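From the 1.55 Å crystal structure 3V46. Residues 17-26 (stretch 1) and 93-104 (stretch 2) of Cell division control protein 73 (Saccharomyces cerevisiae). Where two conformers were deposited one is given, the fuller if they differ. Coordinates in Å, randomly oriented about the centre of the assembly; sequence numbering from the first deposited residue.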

# COMPACT_ATOMS: atom_id res chain seq x y z
N ILE A 17 -0.16 0.70 6.71
CA ILE A 17 -0.23 0.88 5.27
C ILE A 17 -1.57 1.50 4.95
O ILE A 17 -2.61 0.99 5.38
CB ILE A 17 -0.08 -0.45 4.51
CG1 ILE A 17 1.28 -1.10 4.81
CG2 ILE A 17 -0.22 -0.22 3.01
CD1 ILE A 17 1.50 -2.49 4.18
N LEU A 18 -1.57 2.60 4.22
CA LEU A 18 -2.83 3.24 3.83
C LEU A 18 -3.20 2.81 2.43
O LEU A 18 -2.42 2.96 1.50
CB LEU A 18 -2.69 4.76 3.85
CG LEU A 18 -2.25 5.39 5.15
CD1 LEU A 18 -2.24 6.91 5.00
CD2 LEU A 18 -3.19 4.98 6.25
N ILE A 19 -4.42 2.31 2.28
CA ILE A 19 -4.94 1.88 0.99
C ILE A 19 -6.39 2.33 0.85
O ILE A 19 -7.32 1.51 0.87
CB ILE A 19 -4.77 0.35 0.78
CG1 ILE A 19 -5.14 -0.04 -0.65
CG2 ILE A 19 -5.57 -0.44 1.83
CD1 ILE A 19 -4.71 -1.43 -1.03
N PRO A 20 -6.60 3.64 0.74
CA PRO A 20 -7.96 4.05 0.38
C PRO A 20 -8.25 3.63 -1.05
O PRO A 20 -7.31 3.33 -1.80
CB PRO A 20 -7.89 5.56 0.47
CG PRO A 20 -6.49 5.87 0.03
CD PRO A 20 -5.66 4.76 0.68
N SER A 21 -9.51 3.59 -1.43
CA SER A 21 -9.83 3.14 -2.78
C SER A 21 -10.67 4.15 -3.53
O SER A 21 -11.38 4.96 -2.94
CB SER A 21 -10.56 1.79 -2.75
OG SER A 21 -11.82 1.86 -2.11
N ALA A 22 -10.54 4.11 -4.85
CA ALA A 22 -11.45 4.78 -5.76
C ALA A 22 -12.08 3.71 -6.66
O ALA A 22 -11.72 2.54 -6.57
CB ALA A 22 -10.71 5.84 -6.58
N ALA A 23 -13.02 4.10 -7.51
CA ALA A 23 -13.71 3.11 -8.31
C ALA A 23 -12.72 2.35 -9.16
O ALA A 23 -12.89 1.16 -9.40
CB ALA A 23 -14.77 3.79 -9.19
N SER A 24 -11.67 3.04 -9.59
CA SER A 24 -10.68 2.49 -10.52
C SER A 24 -9.63 1.61 -9.84
O SER A 24 -8.82 0.97 -10.51
CB SER A 24 -9.97 3.63 -11.23
OG SER A 24 -9.36 4.49 -10.28
N SER A 25 -9.63 1.58 -8.52
CA SER A 25 -8.58 0.88 -7.78
C SER A 25 -8.52 -0.59 -8.11
O SER A 25 -9.55 -1.26 -8.09
CB SER A 25 -8.79 1.03 -6.28
OG SER A 25 -8.54 2.37 -5.87
N ILE A 26 -7.33 -1.09 -8.41
CA ILE A 26 -7.21 -2.52 -8.67
C ILE A 26 -6.85 -3.29 -7.39
O ILE A 26 -7.16 -4.47 -7.31
CB ILE A 26 -6.26 -2.88 -9.86
CG1 ILE A 26 -4.80 -2.64 -9.54
CG2 ILE A 26 -6.69 -2.12 -11.12
CD1 ILE A 26 -3.88 -3.03 -10.72
N THR A 93 -1.74 4.63 -3.77
CA THR A 93 -2.43 5.81 -4.29
C THR A 93 -3.48 5.46 -5.34
O THR A 93 -3.31 4.54 -6.14
CB THR A 93 -1.44 6.80 -4.91
OG1 THR A 93 -0.74 6.16 -5.98
CG2 THR A 93 -0.45 7.29 -3.89
N THR A 94 -4.55 6.24 -5.33
CA THR A 94 -5.67 6.06 -6.23
C THR A 94 -5.43 6.82 -7.51
O THR A 94 -6.01 6.52 -8.54
CB THR A 94 -6.97 6.63 -5.63
OG1 THR A 94 -6.80 8.03 -5.39
CG2 THR A 94 -7.30 5.92 -4.32
N GLY A 95 -4.58 7.84 -7.42
CA GLY A 95 -4.38 8.75 -8.53
C GLY A 95 -5.12 10.07 -8.37
O GLY A 95 -4.97 10.94 -9.21
N HIS A 96 -5.91 10.22 -7.31
CA HIS A 96 -6.59 11.50 -7.04
C HIS A 96 -5.77 12.29 -6.04
O HIS A 96 -5.45 11.77 -4.97
CB HIS A 96 -7.98 11.27 -6.47
CG HIS A 96 -8.91 10.57 -7.41
ND1 HIS A 96 -9.74 9.56 -7.00
CD2 HIS A 96 -9.14 10.75 -8.73
CE1 HIS A 96 -10.45 9.14 -8.04
NE2 HIS A 96 -10.10 9.84 -9.09
N THR A 97 -5.47 13.55 -6.35
CA THR A 97 -4.66 14.34 -5.44
C THR A 97 -5.43 14.64 -4.15
O THR A 97 -4.82 14.83 -3.10
CB THR A 97 -4.18 15.65 -6.09
OG1 THR A 97 -3.58 15.37 -7.36
CG2 THR A 97 -3.16 16.34 -5.19
N TRP A 98 -6.76 14.64 -4.21
CA TRP A 98 -7.55 14.89 -3.00
C TRP A 98 -7.41 13.75 -1.98
O TRP A 98 -7.85 13.89 -0.84
CB TRP A 98 -9.03 15.13 -3.35
CG TRP A 98 -9.94 15.32 -2.14
CD1 TRP A 98 -10.83 14.41 -1.63
CD2 TRP A 98 -10.04 16.49 -1.31
NE1 TRP A 98 -11.47 14.94 -0.54
CE2 TRP A 98 -11.01 16.21 -0.32
CE3 TRP A 98 -9.41 17.74 -1.31
CZ2 TRP A 98 -11.36 17.14 0.66
CZ3 TRP A 98 -9.76 18.66 -0.33
CH2 TRP A 98 -10.73 18.36 0.64
N GLN A 99 -6.78 12.65 -2.39
CA GLN A 99 -6.55 11.53 -1.48
C GLN A 99 -5.88 12.01 -0.19
O GLN A 99 -6.19 11.54 0.90
CB GLN A 99 -5.68 10.42 -2.12
CG GLN A 99 -5.26 9.36 -1.12
CD GLN A 99 -4.42 8.22 -1.70
OE1 GLN A 99 -4.39 8.01 -2.91
NE2 GLN A 99 -3.77 7.47 -0.83
N PHE A 100 -4.96 12.97 -0.32
CA PHE A 100 -4.09 13.33 0.80
C PHE A 100 -4.57 14.52 1.62
O PHE A 100 -3.87 14.96 2.54
CB PHE A 100 -2.67 13.60 0.26
CG PHE A 100 -2.29 12.68 -0.87
CD1 PHE A 100 -2.14 11.32 -0.66
CD2 PHE A 100 -2.09 13.18 -2.15
CE1 PHE A 100 -1.81 10.48 -1.69
CE2 PHE A 100 -1.74 12.33 -3.18
CZ PHE A 100 -1.62 10.97 -2.95
N ASN A 101 -5.76 15.04 1.34
CA ASN A 101 -6.17 16.31 1.94
C ASN A 101 -6.19 16.32 3.47
O ASN A 101 -5.85 17.34 4.09
CB ASN A 101 -7.53 16.74 1.40
CG ASN A 101 -7.98 18.06 2.00
OD1 ASN A 101 -8.89 18.11 2.83
ND2 ASN A 101 -7.33 19.15 1.59
N ASN A 102 -6.57 15.21 4.08
CA ASN A 102 -6.64 15.13 5.54
C ASN A 102 -5.46 14.38 6.16
O ASN A 102 -5.47 14.03 7.34
CB ASN A 102 -7.96 14.46 5.96
CG ASN A 102 -8.02 14.15 7.44
OD1 ASN A 102 -8.32 15.02 8.26
ND2 ASN A 102 -7.73 12.90 7.80
N TYR A 103 -4.42 14.16 5.37
CA TYR A 103 -3.22 13.50 5.87
C TYR A 103 -2.36 14.52 6.63
O TYR A 103 -2.47 15.73 6.40
CB TYR A 103 -2.40 12.92 4.71
CG TYR A 103 -2.94 11.65 4.04
CD1 TYR A 103 -4.25 11.22 4.22
CD2 TYR A 103 -2.11 10.88 3.24
CE1 TYR A 103 -4.72 10.06 3.60
CE2 TYR A 103 -2.56 9.73 2.62
CZ TYR A 103 -3.86 9.32 2.80
OH TYR A 103 -4.28 8.15 2.17
N GLN A 104 -1.49 14.04 7.52
CA GLN A 104 -0.62 14.94 8.28
C GLN A 104 0.20 15.78 7.32
O GLN A 104 0.37 16.99 7.52
CB GLN A 104 0.33 14.13 9.17
CG GLN A 104 1.22 14.98 10.03
CD GLN A 104 0.42 15.82 11.01
OE1 GLN A 104 -0.60 15.39 11.53
NE2 GLN A 104 0.89 17.04 11.26
O HOH W 1 -7.10 4.01 -9.27

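The two stretches meet in a small, largely van der Waals contact, with no direct hydrogen bond across it and a single water joining them, while the polar groups nearby are occupied mainly within their own stretch. Together they bury 331 Å², and every touching pair is at least 69 residues apart in sequence, so this is a tertiary contact between distant parts of one chain.

Stretch 1 leaves a β-strand at Leu18, runs on as an extended segment and folds into a type I β turn from Ala22 to Ser25, closed by Ser25 N to Ala22 O at 3.0 Å. Stretch 2 passes through a short 3-10 segment beginning at Thr97 and then makes a type I turn from Phe100 to Tyr103, in which Tyr103 N donates to Phe100 O at 3.0 Å. The backbones come nearest at Ala22 and Thr94, whose CA atoms are 5.9 Å apart, and no backbone hydrogen bond joins them there.

Thr94 is the hub of the contact. Its methyl, CG2, lies 3.6 Å from Pro20 O and 3.7 Å from Ala22 N, fitting against the extended backbone of stretch 1, and its CB packs 3.9 Å from Ala22 CB. The hydroxyl of the same side chain serves its own stretch: OG1 accepts a hydrogen bond from His96 N at 3.0 Å. Thr94 N in turn donates to Gln99 OE1, also at 3.0 Å, so the Gln99 side chain reaches back across the intervening residues. Between Thr94 and His96, Gly95 adopts a positive phi of 102°; at its backbone angles a CB would be jammed against the carbonyl oxygen of Thr94. Beyond it, the His96 ring brings CE1 to 3.6 Å from Ala22 CB, meeting the methyl obliquely.

A matching internal bond braces stretch 1. Ser25 OG accepts from Ala22 N at 2.8 Å with a nearly linear angle of 169°, tying the first and last residues of the turn together beside Thr94 CG2, which is 4.1 Å from Ser25 OG.

Farther along, Pro20 and Leu18 meet Gln99 and Tyr103. Gln99 NE2 donates to Tyr103 OH at 3.1 Å, linking the amide to the phenol, and Pro20 packs against this pair: its CG lies 3.3 Å from Gln99 NE2 and 3.8 Å from Tyr103 OH. Having no polar hydrogen to offer, the proline ring contributes shape and apolar surface here. Leu18 makes the more purely hydrophobic pairing, with CD1 placed obliquely to the tyrosine ring and 3.6 Å from Tyr103 CZ; both residues are buried.

The water completes the contact at the turn. Ser24 OG and Thr94 O are 4.3 Å apart, too far for a direct hydrogen bond, and water 1 spans the gap, 2.5 Å from Ser24 OG and donating to Thr94 O at 2.8 Å.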